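Cell wall binding protein cwp8 (Peptoclostridium difficile, PDB 5J6Q) probably attaches to the Clostridium difficile cell wall through its CWB2 modules, as expected of an S-layer-associated cell wall protein. Local coordinates at residues A327-A332 with R436-G441; G372-V377 with V393-G398; F420-N425 with I444-N449; L458-E463 with V482-N487; E463-G468 with E491-E496. One frame throughout, in Å; residues are numbered along the deposited sequence.

Contact 1 opens first, at residues 327-332. It closes a long loop at 436-441 and joins helices from two CWB2 sequence ranges. Contact 2 lies wholly within that loop, where it ties the end strand 392-396 to the loop after its neighbour 367-371. Contact 3 crosses contact 1. It pairs strands 418-423 and 444-447, and its Phe420 and Ile444 pack on Ala437. Contacts 4 and 5 follow in series, cross each other and share Glu463. Contact 4 joins two helix ends beside strand 463-467. Contact 5 pairs that strand with 491-493. Strand 463-467 also bonds to 418-423, so contacts 3 and 5 belong to one sheet.

Contact 1. Residues A327-A332 with R436-G441; sequences ASAPLA and RAAQFG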
# COMPACT_ATOMS: atom_id res chain seq x y z
N ALA A 327 -29.96 15.13 10.66
CA ALA A 327 -31.32 14.72 11.07
C ALA A 327 -31.79 13.50 10.22
O ALA A 327 -32.61 12.71 10.69
CB ALA A 327 -32.29 15.88 10.89
N SER A 328 -31.25 13.33 8.98
CA SER A 328 -31.67 12.18 8.16
C SER A 328 -31.11 10.81 8.55
O SER A 328 -31.43 9.83 7.86
CB SER A 328 -31.30 12.42 6.71
OG SER A 328 -32.01 13.57 6.27
N ALA A 329 -30.31 10.72 9.64
CA ALA A 329 -29.66 9.45 9.95
C ALA A 329 -30.63 8.36 10.39
O ALA A 329 -30.44 7.26 9.88
CB ALA A 329 -28.60 9.65 11.05
N PRO A 330 -31.59 8.60 11.36
CA PRO A 330 -32.50 7.49 11.71
C PRO A 330 -33.37 7.14 10.51
O PRO A 330 -33.84 6.04 10.46
CB PRO A 330 -33.26 8.04 12.93
CG PRO A 330 -33.08 9.51 12.82
CD PRO A 330 -31.72 9.71 12.33
N LEU A 331 -33.56 8.07 9.55
CA LEU A 331 -34.35 7.85 8.38
C LEU A 331 -33.62 6.93 7.42
O LEU A 331 -34.23 5.94 6.97
CB LEU A 331 -34.72 9.17 7.64
CG LEU A 331 -35.60 8.86 6.42
CD1 LEU A 331 -36.78 7.94 6.91
CD2 LEU A 331 -36.11 10.04 5.77
N ALA A 332 -32.29 7.24 7.10
CA ALA A 332 -31.52 6.34 6.25
C ALA A 332 -31.38 4.97 6.93
O ALA A 332 -31.35 3.95 6.23
CB ALA A 332 -30.12 6.88 5.96
N ARG A 436 -26.19 7.36 17.28
CA ARG A 436 -26.99 6.85 18.38
C ARG A 436 -28.45 6.95 18.03
O ARG A 436 -29.17 5.96 18.25
CB ARG A 436 -26.65 7.64 19.65
CG ARG A 436 -27.66 7.48 20.74
CD ARG A 436 -27.52 6.03 21.25
NE ARG A 436 -28.46 5.75 22.31
CZ ARG A 436 -28.31 4.76 23.19
NH1 ARG A 436 -29.22 4.57 24.13
NH2 ARG A 436 -27.24 3.95 23.14
N ALA A 437 -28.88 8.10 17.44
CA ALA A 437 -30.26 8.25 17.07
C ALA A 437 -30.62 7.30 15.95
O ALA A 437 -31.69 6.65 16.04
CB ALA A 437 -30.57 9.64 16.65
N ALA A 438 -29.76 7.19 14.89
CA ALA A 438 -30.02 6.29 13.79
C ALA A 438 -30.14 4.88 14.36
O ALA A 438 -30.90 4.09 13.85
CB ALA A 438 -28.91 6.31 12.76
N GLN A 439 -29.36 4.59 15.36
CA GLN A 439 -29.32 3.25 15.94
C GLN A 439 -30.62 2.91 16.76
O GLN A 439 -30.79 1.76 17.16
CB GLN A 439 -28.11 3.15 16.87
CG GLN A 439 -27.92 1.73 17.37
CD GLN A 439 -26.91 1.59 18.46
OE1 GLN A 439 -27.04 0.74 19.37
NE2 GLN A 439 -25.87 2.37 18.42
N PHE A 440 -31.52 3.89 16.99
CA PHE A 440 -32.67 3.63 17.83
C PHE A 440 -33.94 4.22 17.29
O PHE A 440 -34.87 4.31 18.06
CB PHE A 440 -32.44 4.17 19.28
CG PHE A 440 -31.51 3.34 20.12
CD1 PHE A 440 -30.15 3.55 20.07
CD2 PHE A 440 -31.99 2.33 20.92
CE1 PHE A 440 -29.29 2.76 20.81
CE2 PHE A 440 -31.12 1.54 21.66
CZ PHE A 440 -29.78 1.76 21.60
N GLY A 441 -34.01 4.65 16.02
CA GLY A 441 -35.26 5.20 15.53
C GLY A 441 -35.63 6.53 16.19
O GLY A 441 -36.73 7.04 15.99
O HOH W 1 -33.50 4.42 12.72
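Pro330 and Ala438 bring two short helices together, with their CA atoms 3.5 Å apart. Helix 329-334 and helix 434-438 fall in two consecutive CWB2 sequence ranges, which is consistent with a seam between two CWB2 modules. Small residues make this approach possible. The CB of Ala329 meets the CB of Ala438 at 3.8 Å. The same Ala438 CB sits 3.4 Å from Ala329 O, against the backbone of the opposite helix. Pro330 points its CB toward the other segment. This CB touches Ala437 O at 3.8 Å and lies equally near Ala438 CA, while Pro330 CD also faces the backbone of Ala438. This is the tight part, and backbone and CB atoms do nearly all the work. Ala537 and Ala541 of helix 531-542 pack against the two alanines as well, which brings a third helix to the seam.

The other part is looser and holds a water. No direct hydrogen bond joins the segments. One water donates to Pro330 O at 2.8 Å and to Ala438 O at 2.9 Å, linking the two carbonyls. Pro330 CB comes no nearer than 4.3 Å to Gly441 C. Farther out, Phe440 is exposed, and the guanidinium of Arg436 lies against its ring, with CE1 over the guanidinium centre.

The chemistry is therefore mainly van der Waals packing of alanine and proline, with a single water serving two carbonyls that have no direct bond to each other.

Contact 2. Residues G372-V377 with V393-G398; sequences GGESKV and VERVSG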
# COMPACT_ATOMS: atom_id res chain seq x y z
N GLY A 372 -35.00 18.44 2.25
CA GLY A 372 -34.66 19.83 2.03
C GLY A 372 -35.49 20.44 0.91
O GLY A 372 -36.17 19.74 0.15
N GLY A 373 -35.43 21.77 0.82
CA GLY A 373 -36.19 22.49 -0.20
C GLY A 373 -35.44 22.47 -1.51
O GLY A 373 -34.39 21.83 -1.61
N GLU A 374 -35.97 23.17 -2.51
CA GLU A 374 -35.39 23.24 -3.83
C GLU A 374 -34.16 24.11 -3.77
O GLU A 374 -33.41 24.21 -4.72
CB GLU A 374 -36.44 23.78 -4.81
CG GLU A 374 -37.73 23.00 -4.65
CD GLU A 374 -38.90 23.58 -5.42
OE1 GLU A 374 -39.98 22.95 -5.38
OE2 GLU A 374 -38.73 24.66 -6.06
N SER A 375 -33.96 24.75 -2.63
CA SER A 375 -32.81 25.58 -2.30
C SER A 375 -31.58 24.68 -2.07
O SER A 375 -30.45 25.15 -2.05
CB SER A 375 -33.11 26.37 -1.03
OG SER A 375 -34.40 26.02 -0.54
N LYS A 376 -31.82 23.38 -1.89
CA LYS A 376 -30.80 22.36 -1.64
C LYS A 376 -30.75 21.41 -2.84
O LYS A 376 -29.69 21.17 -3.39
CB LYS A 376 -31.15 21.58 -0.36
CG LYS A 376 -30.64 22.22 0.95
CD LYS A 376 -30.64 23.74 0.92
CE LYS A 376 -29.37 24.32 1.49
NZ LYS A 376 -28.39 24.68 0.41
N VAL A 377 -31.93 20.89 -3.23
CA VAL A 377 -32.09 20.00 -4.37
C VAL A 377 -33.23 20.59 -5.23
O VAL A 377 -34.40 20.50 -4.85
CB VAL A 377 -32.45 18.56 -3.94
CG1 VAL A 377 -32.36 17.64 -5.15
CG2 VAL A 377 -31.53 18.07 -2.81
N VAL A 393 -40.43 9.33 -6.05
CA VAL A 393 -39.49 10.35 -5.68
C VAL A 393 -40.35 11.25 -4.75
O VAL A 393 -41.10 12.08 -5.24
CB VAL A 393 -38.98 11.15 -6.90
CG1 VAL A 393 -37.95 12.18 -6.45
CG2 VAL A 393 -38.36 10.23 -7.93
N GLU A 394 -40.26 11.05 -3.43
CA GLU A 394 -41.04 11.78 -2.43
C GLU A 394 -40.22 12.85 -1.72
O GLU A 394 -39.15 12.53 -1.16
CB GLU A 394 -41.56 10.77 -1.40
CG GLU A 394 -42.23 11.40 -0.19
CD GLU A 394 -42.82 10.36 0.74
OE1 GLU A 394 -42.42 9.17 0.67
OE2 GLU A 394 -43.70 10.72 1.54
N ARG A 395 -40.69 14.11 -1.71
CA ARG A 395 -39.89 15.12 -1.04
C ARG A 395 -40.34 15.29 0.40
O ARG A 395 -41.55 15.33 0.72
CB ARG A 395 -39.88 16.45 -1.79
CG ARG A 395 -38.65 17.26 -1.33
CD ARG A 395 -38.54 18.67 -1.90
NE ARG A 395 -38.07 18.64 -3.29
CZ ARG A 395 -36.98 19.25 -3.74
NH1 ARG A 395 -36.68 19.21 -5.02
NH2 ARG A 395 -36.18 19.90 -2.90
N VAL A 396 -39.31 15.36 1.29
CA VAL A 396 -39.46 15.47 2.74
C VAL A 396 -38.90 16.83 3.04
O VAL A 396 -37.66 17.01 3.12
CB VAL A 396 -38.66 14.34 3.46
CG1 VAL A 396 -38.80 14.44 4.97
CG2 VAL A 396 -39.12 12.96 2.97
N SER A 397 -39.80 17.80 3.21
CA SER A 397 -39.36 19.16 3.41
C SER A 397 -40.42 20.10 4.00
O SER A 397 -41.62 19.76 4.10
CB SER A 397 -38.90 19.72 2.07
OG SER A 397 -38.13 20.89 2.26
N GLY A 398 -39.93 21.29 4.40
CA GLY A 398 -40.73 22.33 5.01
C GLY A 398 -40.12 23.66 4.61
O GLY A 398 -39.20 23.68 3.82
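Arg395 leaves strand 392-396 with CG anti to the backbone N (chi1 -160°). A bend at chi3 (-76°) then swings NE off the line of the chain. The guanidinium lies in the loop 372-377. There NH1 and NH2 both donate end-on to one atom, Val377 O, at 2.6 Å from NH1 and 2.7 Å from NH2. Val377 O lies almost in the guanidinium plane. NH2 also donates to Gly372 O at 3.1 Å, from above that carbonyl's plane. Glu374 CG covers one face, 3.7 Å above the plane and offset toward the rim. The Glu374 carboxylate does not touch the charged end; NH1 instead has a salt bridge with Glu382.

Gly373 O sits at the guanidinium edge and accepts from Lys376 N and Val377 N, which hold the loop in a tight turn. Beside the arginine, Gly372 N donates to Val396 O at 3.1 Å. Ser397 CB and OG pack on the Gly372 carbonyl.

The arrangement extends the pairing of strands 367-371 and 392-396 past the end of the first. It belongs to a beta-alpha-beta crossover through helix 379-386, at the edge of a four-stranded parallel sheet in the CWB2 fold.

Contact 3. Residues F420-N425 with I444-N449; sequences FVVGGN and IIVTGN
Residues Phe420 to Gly423 pair with Ile444 to Thr447 as neighbouring parallel strands of a four-stranded sheet. The short strand axes approach to 4.7 Å and diverge by 32°, the usual twist of such a sheet. Hydrogen bonds alternate from strand to strand. Ile445 N donates to Phe420 O at 2.7 Å, almost straight at the hydrogen (175°). Val422 N donates to Ile445 O at 2.9 Å, and Thr447 N to Val422 O at 3.0 Å. Beyond the strand, Gly424 N reaches Thr447 O over 3.2 Å. A water sits beside this last bond. It donates to Thr447 O and accepts from Gly424 N.

Val422, Ile444 and Val446 share one face of the sheet. With CG1 anti to the carbonyl carbon (chi1 -50°), Val422 CG2 stands between the backbone N and carbonyl carbon. From there it touches Ile444 CG2 at 4.0 Å and Val446 CG2 at 3.9 Å. Val446 CG1 lies over Gly424 CA at 3.6 Å. Phe420 is on this face too, but its ring leads off to helix 434-438.

Val421 and Ile445 occupy the other face. Val421 CG2 meets Ile445 CB, and Val421 CG1 meets Thr447 CG2. Leu459 of helix 453-459 packs on Val421 and Ile445.

Helices thus cover both faces of a parallel sheet, with 444-447 as an outermost strand. This is the layered alpha-beta-alpha build of a CWB2 module, which resembles the toprim fold.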
# COMPACT_ATOMS: atom_id res chain seq x y z
N PHE A 420 -34.31 13.40 20.25
CA PHE A 420 -33.19 14.30 20.55
C PHE A 420 -33.53 15.69 20.16
O PHE A 420 -34.17 15.86 19.13
CB PHE A 420 -31.93 13.87 19.75
CG PHE A 420 -31.29 12.70 20.41
CD1 PHE A 420 -31.42 11.43 19.88
CD2 PHE A 420 -30.62 12.85 21.62
CE1 PHE A 420 -30.90 10.34 20.55
CE2 PHE A 420 -30.10 11.75 22.28
CZ PHE A 420 -30.25 10.51 21.74
N VAL A 421 -33.10 16.68 20.93
CA VAL A 421 -33.39 18.08 20.56
C VAL A 421 -32.14 18.84 20.46
O VAL A 421 -31.32 18.79 21.36
CB VAL A 421 -34.34 18.79 21.58
CG1 VAL A 421 -34.21 20.31 21.45
CG2 VAL A 421 -35.77 18.38 21.30
N VAL A 422 -31.99 19.58 19.37
CA VAL A 422 -30.74 20.32 19.09
C VAL A 422 -31.11 21.65 18.53
O VAL A 422 -32.25 21.79 18.05
CB VAL A 422 -29.87 19.46 18.07
CG1 VAL A 422 -29.75 17.98 18.56
CG2 VAL A 422 -30.51 19.47 16.68
N GLY A 423 -30.19 22.59 18.47
CA GLY A 423 -30.52 23.92 17.94
C GLY A 423 -30.24 24.08 16.46
O GLY A 423 -29.40 23.41 15.86
N GLY A 424 -30.97 24.98 15.83
CA GLY A 424 -30.83 25.19 14.41
C GLY A 424 -29.44 25.66 14.08
O GLY A 424 -29.03 25.61 12.94
N ASN A 425 -28.71 26.13 15.06
CA ASN A 425 -27.31 26.52 14.81
C ASN A 425 -26.34 25.50 15.45
O ASN A 425 -25.15 25.79 15.56
CB ASN A 425 -27.01 27.94 15.42
CG ASN A 425 -27.11 27.96 16.95
OD1 ASN A 425 -27.32 26.92 17.60
ND2 ASN A 425 -26.94 29.13 17.63
N ILE A 444 -34.49 13.51 15.48
CA ILE A 444 -33.62 14.55 15.89
C ILE A 444 -34.41 15.76 15.55
O ILE A 444 -34.56 16.08 14.37
CB ILE A 444 -32.27 14.52 15.11
CG1 ILE A 444 -31.37 13.36 15.61
CG2 ILE A 444 -31.57 15.85 15.28
CD1 ILE A 444 -30.19 13.11 14.62
N ILE A 445 -34.88 16.47 16.56
CA ILE A 445 -35.71 17.61 16.31
C ILE A 445 -34.85 18.81 16.44
O ILE A 445 -34.13 18.95 17.44
CB ILE A 445 -36.87 17.57 17.36
CG1 ILE A 445 -37.70 16.25 17.20
CG2 ILE A 445 -37.75 18.81 17.18
CD1 ILE A 445 -38.27 16.08 15.75
N VAL A 446 -34.90 19.65 15.46
CA VAL A 446 -34.13 20.87 15.40
C VAL A 446 -35.12 21.99 15.80
O VAL A 446 -36.21 22.03 15.23
CB VAL A 446 -33.65 21.04 13.97
CG1 VAL A 446 -32.84 22.32 13.81
CG2 VAL A 446 -32.82 19.83 13.53
N THR A 447 -34.73 22.92 16.74
CA THR A 447 -35.66 23.96 17.17
C THR A 447 -35.01 25.36 17.22
O THR A 447 -33.78 25.51 17.35
CB THR A 447 -36.24 23.56 18.55
OG1 THR A 447 -37.31 24.48 18.88
CG2 THR A 447 -35.18 23.59 19.66
N GLY A 448 -35.87 26.38 17.08
CA GLY A 448 -35.42 27.76 17.12
C GLY A 448 -35.52 28.17 18.56
O GLY A 448 -35.55 27.31 19.44
N ASN A 449 -35.58 29.46 18.82
CA ASN A 449 -35.65 29.97 20.18
C ASN A 449 -36.80 29.42 20.99
O ASN A 449 -36.70 29.33 22.21
CB ASN A 449 -35.71 31.48 20.15
CG ASN A 449 -34.32 32.01 19.97
OD1 ASN A 449 -34.08 32.86 19.10
ND2 ASN A 449 -33.35 31.49 20.71
O HOH W 2 -31.85 27.11 17.95

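Contact 4. Residues L458-E463 with V482-N487; sequences LLKGKE and VDIDLN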
# COMPACT_ATOMS: atom_id res chain seq x y z
N LEU A 458 -45.16 15.81 18.89
CA LEU A 458 -44.43 14.60 18.53
C LEU A 458 -43.63 14.05 19.71
O LEU A 458 -43.38 12.85 19.76
CB LEU A 458 -43.48 14.92 17.37
CG LEU A 458 -43.05 13.72 16.53
CD1 LEU A 458 -44.23 12.84 16.17
CD2 LEU A 458 -42.40 14.23 15.27
N LEU A 459 -43.26 14.91 20.66
CA LEU A 459 -42.45 14.49 21.80
C LEU A 459 -43.22 14.37 23.11
O LEU A 459 -42.66 13.88 24.10
CB LEU A 459 -41.30 15.51 21.94
CG LEU A 459 -40.60 15.83 20.62
CD1 LEU A 459 -39.47 16.81 20.84
CD2 LEU A 459 -40.04 14.56 20.01
N LYS A 460 -44.49 14.79 23.14
CA LYS A 460 -45.30 14.71 24.35
C LYS A 460 -45.56 13.27 24.76
O LYS A 460 -46.39 12.59 24.15
CB LYS A 460 -46.64 15.44 24.15
CG LYS A 460 -47.51 15.44 25.40
CD LYS A 460 -48.86 16.09 25.13
CE LYS A 460 -49.77 15.94 26.33
NZ LYS A 460 -51.18 16.28 25.98
N GLY A 461 -44.84 12.78 25.77
CA GLY A 461 -45.04 11.42 26.25
C GLY A 461 -43.79 10.58 26.12
O GLY A 461 -43.64 9.57 26.79
N LYS A 462 -42.88 11.01 25.25
CA LYS A 462 -41.64 10.28 25.04
C LYS A 462 -40.49 10.88 25.85
O LYS A 462 -40.57 12.03 26.28
CB LYS A 462 -41.27 10.27 23.54
CG LYS A 462 -42.44 10.63 22.61
CD LYS A 462 -42.59 9.62 21.48
CE LYS A 462 -43.98 9.65 20.88
NZ LYS A 462 -43.93 9.80 19.40
N GLU A 463 -39.43 10.10 26.08
CA GLU A 463 -38.25 10.57 26.80
C GLU A 463 -37.31 11.33 25.85
O GLU A 463 -36.93 10.81 24.80
CB GLU A 463 -37.52 9.39 27.44
CG GLU A 463 -38.39 8.66 28.45
CD GLU A 463 -37.59 7.75 29.36
OE1 GLU A 463 -36.41 8.05 29.62
OE2 GLU A 463 -38.14 6.72 29.79
N VAL A 482 -39.18 19.32 29.69
CA VAL A 482 -39.35 18.62 30.97
C VAL A 482 -40.84 18.45 31.23
O VAL A 482 -41.26 17.45 31.82
CB VAL A 482 -38.66 19.45 32.08
CG1 VAL A 482 -38.81 18.76 33.43
CG2 VAL A 482 -37.18 19.64 31.76
N ASP A 483 -41.64 19.42 30.79
CA ASP A 483 -43.10 19.40 30.93
C ASP A 483 -43.74 18.27 30.11
O ASP A 483 -44.55 17.52 30.64
CB ASP A 483 -43.67 20.76 30.47
CG ASP A 483 -45.14 20.93 30.78
OD1 ASP A 483 -45.46 21.43 31.88
OD2 ASP A 483 -45.98 20.57 29.93
N ILE A 484 -43.37 18.13 28.82
CA ILE A 484 -43.93 17.10 27.95
C ILE A 484 -43.18 15.77 28.04
O ILE A 484 -43.57 14.80 27.39
CB ILE A 484 -43.97 17.63 26.50
CG1 ILE A 484 -42.54 17.94 26.00
CG2 ILE A 484 -44.84 18.88 26.45
CD1 ILE A 484 -42.51 18.37 24.54
N ASP A 485 -42.10 15.72 28.83
CA ASP A 485 -41.31 14.50 29.01
C ASP A 485 -42.09 13.48 29.84
O ASP A 485 -42.93 13.85 30.66
CB ASP A 485 -39.98 14.84 29.70
CG ASP A 485 -39.05 13.66 29.79
OD1 ASP A 485 -38.33 13.38 28.80
OD2 ASP A 485 -39.03 13.00 30.86
N LEU A 486 -41.79 12.19 29.65
CA LEU A 486 -42.47 11.10 30.34
C LEU A 486 -42.16 11.05 31.84
O LEU A 486 -43.08 10.97 32.65
CB LEU A 486 -42.04 9.77 29.69
CG LEU A 486 -42.67 8.52 30.32
CD1 LEU A 486 -44.17 8.54 30.11
CD2 LEU A 486 -42.09 7.28 29.68
N ASN A 487 -40.88 11.10 32.20
CA ASN A 487 -40.46 11.02 33.60
C ASN A 487 -40.20 12.40 34.22
O ASN A 487 -39.65 12.48 35.31
CB ASN A 487 -39.20 10.17 33.70
CG ASN A 487 -39.46 8.71 33.46
OD1 ASN A 487 -39.78 7.97 34.40
ND2 ASN A 487 -39.37 8.20 32.23
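Ile484 O, at the end of helix 475-484, accepts the N-H of Gly461 at 2.9 Å. The donor lies nearly along the C=O axis. Lys460 CA adds a C-H contact to the same oxygen at 3.5 Å. Gly461 is presented by a type II beta turn from Leu459 to Lys462, closed by Lys462 N on Leu459 O. Its positive phi (119°) suits that place in the turn. Lys462 NZ folds back and donates to Leu458 O, near the end of helix 453-459.

The apolar part joins Ile484 and Leu459. Ile484 CG1 takes the position between backbone N and carbonyl carbon (chi1 62°). CD1, one bond farther on, meets Leu459 CB at 4.1 Å. Ile484 CB also lies against Lys460 CA. Leu459 and Ile484 both pack on Leu464. The ends of helices 453-459 and 475-484 meet beside strand 463-467, as neighbouring helices do in an open alpha/beta sheet.

Toward the surface, Leu486 CB rests on Gly461 O at 3.3 Å. Asp485 turns back to the start of the strand, and its OD1 accepts from Leu464 N. Its OD2 accepts from Lys489 N. Glu463 and Asn487 meet at the rim. OE2 of Glu463 is 3.1 Å from ND2 of Asn487, but the angle is poor and their planes are 74° apart. Glu463, poorly ordered, has its salt bridge with Lys417.

Contact 5. Residues E463-G468 with E491-E496; sequences ELEIVG and ERLAGE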
# COMPACT_ATOMS: atom_id res chain seq x y z
N GLU A 463 -39.43 10.10 26.08
CA GLU A 463 -38.25 10.57 26.80
C GLU A 463 -37.31 11.33 25.85
O GLU A 463 -36.93 10.81 24.80
CB GLU A 463 -37.52 9.39 27.44
CG GLU A 463 -38.39 8.66 28.45
CD GLU A 463 -37.59 7.75 29.36
OE1 GLU A 463 -36.41 8.05 29.62
OE2 GLU A 463 -38.14 6.72 29.79
N LEU A 464 -36.93 12.55 26.23
CA LEU A 464 -36.14 13.45 25.43
C LEU A 464 -34.73 13.74 25.99
O LEU A 464 -34.47 13.64 27.18
CB LEU A 464 -36.95 14.77 25.29
CG LEU A 464 -38.38 14.56 24.79
CD1 LEU A 464 -39.32 15.74 25.15
CD2 LEU A 464 -38.33 14.37 23.29
N GLU A 465 -33.81 14.10 25.09
CA GLU A 465 -32.43 14.43 25.47
C GLU A 465 -32.03 15.64 24.64
O GLU A 465 -32.37 15.71 23.46
CB GLU A 465 -31.49 13.24 25.24
CG GLU A 465 -30.04 13.52 25.61
CD GLU A 465 -29.58 12.82 26.90
OE1 GLU A 465 -29.12 13.54 27.80
OE2 GLU A 465 -29.66 11.58 27.01
N ILE A 466 -31.37 16.60 25.26
CA ILE A 466 -30.92 17.79 24.55
C ILE A 466 -29.42 17.71 24.28
O ILE A 466 -28.68 17.26 25.17
CB ILE A 466 -31.24 19.05 25.37
CG1 ILE A 466 -32.70 18.98 25.87
CG2 ILE A 466 -31.03 20.26 24.49
CD1 ILE A 466 -33.18 20.27 26.56
N VAL A 467 -28.98 18.15 23.09
CA VAL A 467 -27.57 18.11 22.69
C VAL A 467 -27.21 19.54 22.24
O VAL A 467 -27.68 20.01 21.22
CB VAL A 467 -27.26 17.04 21.58
CG1 VAL A 467 -25.76 17.06 21.22
CG2 VAL A 467 -27.63 15.64 22.07
N GLY A 468 -26.37 20.22 23.03
CA GLY A 468 -26.02 21.61 22.73
C GLY A 468 -26.17 22.41 24.03
O GLY A 468 -26.90 22.01 24.94
N GLU A 491 -32.14 15.37 30.39
CA GLU A 491 -30.71 15.63 30.51
C GLU A 491 -30.22 16.41 29.28
O GLU A 491 -30.80 16.31 28.19
CB GLU A 491 -29.95 14.30 30.64
CG GLU A 491 -28.47 14.47 30.95
CD GLU A 491 -27.77 13.13 31.13
OE1 GLU A 491 -26.54 13.07 30.94
OE2 GLU A 491 -28.45 12.14 31.47
N ARG A 492 -29.17 17.20 29.47
CA ARG A 492 -28.53 17.98 28.44
C ARG A 492 -27.06 17.54 28.35
O ARG A 492 -26.37 17.51 29.36
CB ARG A 492 -28.65 19.47 28.82
CG ARG A 492 -27.70 20.40 28.05
CD ARG A 492 -27.78 21.85 28.58
NE ARG A 492 -29.14 22.42 28.60
CZ ARG A 492 -29.66 23.15 27.61
NH1 ARG A 492 -30.88 23.65 27.72
NH2 ARG A 492 -28.96 23.37 26.49
N LEU A 493 -26.61 17.14 27.17
CA LEU A 493 -25.20 16.79 26.91
C LEU A 493 -24.62 18.08 26.23
O LEU A 493 -25.05 18.39 25.12
CB LEU A 493 -25.06 15.56 25.95
CG LEU A 493 -24.70 14.24 26.62
CD1 LEU A 493 -25.69 13.81 27.72
CD2 LEU A 493 -24.71 13.20 25.56
N ALA A 494 -23.68 18.80 26.86
CA ALA A 494 -23.18 20.03 26.31
C ALA A 494 -21.78 20.31 26.80
O ALA A 494 -21.59 20.48 27.99
CB ALA A 494 -24.12 21.18 26.74
N GLY A 495 -20.78 20.32 25.91
CA GLY A 495 -19.43 20.67 26.32
C GLY A 495 -19.16 22.10 25.90
O GLY A 495 -19.93 22.69 25.17
N GLU A 496 -18.05 22.67 26.34
CA GLU A 496 -17.62 24.01 26.00
C GLU A 496 -17.47 24.16 24.47
O GLU A 496 -17.69 25.25 23.95
CB GLU A 496 -16.25 24.28 26.67
CG GLU A 496 -15.61 25.60 26.27
CD GLU A 496 -14.16 25.69 26.68
OE1 GLU A 496 -13.33 26.07 25.83
OE2 GLU A 496 -13.84 25.37 27.85
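Main-chain bonds join Ile466 and its neighbours to 491-493 as parallel strands. Ile466 N donates to Glu491 O at 3.0 Å, almost straight at 179°. Leu493 N donates to Ile466 O at 2.9 Å. Gly468 N continues the ladder onto Leu493 O.

A side-chain bond follows. The chain of Arg492 bends at chi3 (-54°), and NH2 donates to Gly468 O at 2.9 Å. The oxygen lies 20° out of the guanidinium plane. Ile466 CG2 lies over one face of that group, offset toward the rim. NH1 turns to Glu478 in a salt bridge and to Val473 O.

Like charges also meet. Glu465 and Glu491 run side by side, pointing the same way, with Glu465 OE1 4.0 Å from Glu491 OE2. Their carboxylate planes are steeply turned against each other. A salt bridge from Lys508 to Glu491 OE2 probably eases the repulsion. Glu465 OE2 has a weak hydrogen bond to Tyr509 and a long, weak ion pair with Lys508.

The remaining contacts are van der Waals contacts of carbon with oxygen. Ala494 CB touches Gly468 O at 3.4 Å, and Leu493 CD1 lies near Glu465 OE1. Leu493 also makes apolar packing on helix 498-509.

Strand 463-467, helix 475-484 and strand 491-493 make a beta-alpha-beta unit, which ends the parallel sheet in this toprim-like CWB2 fold.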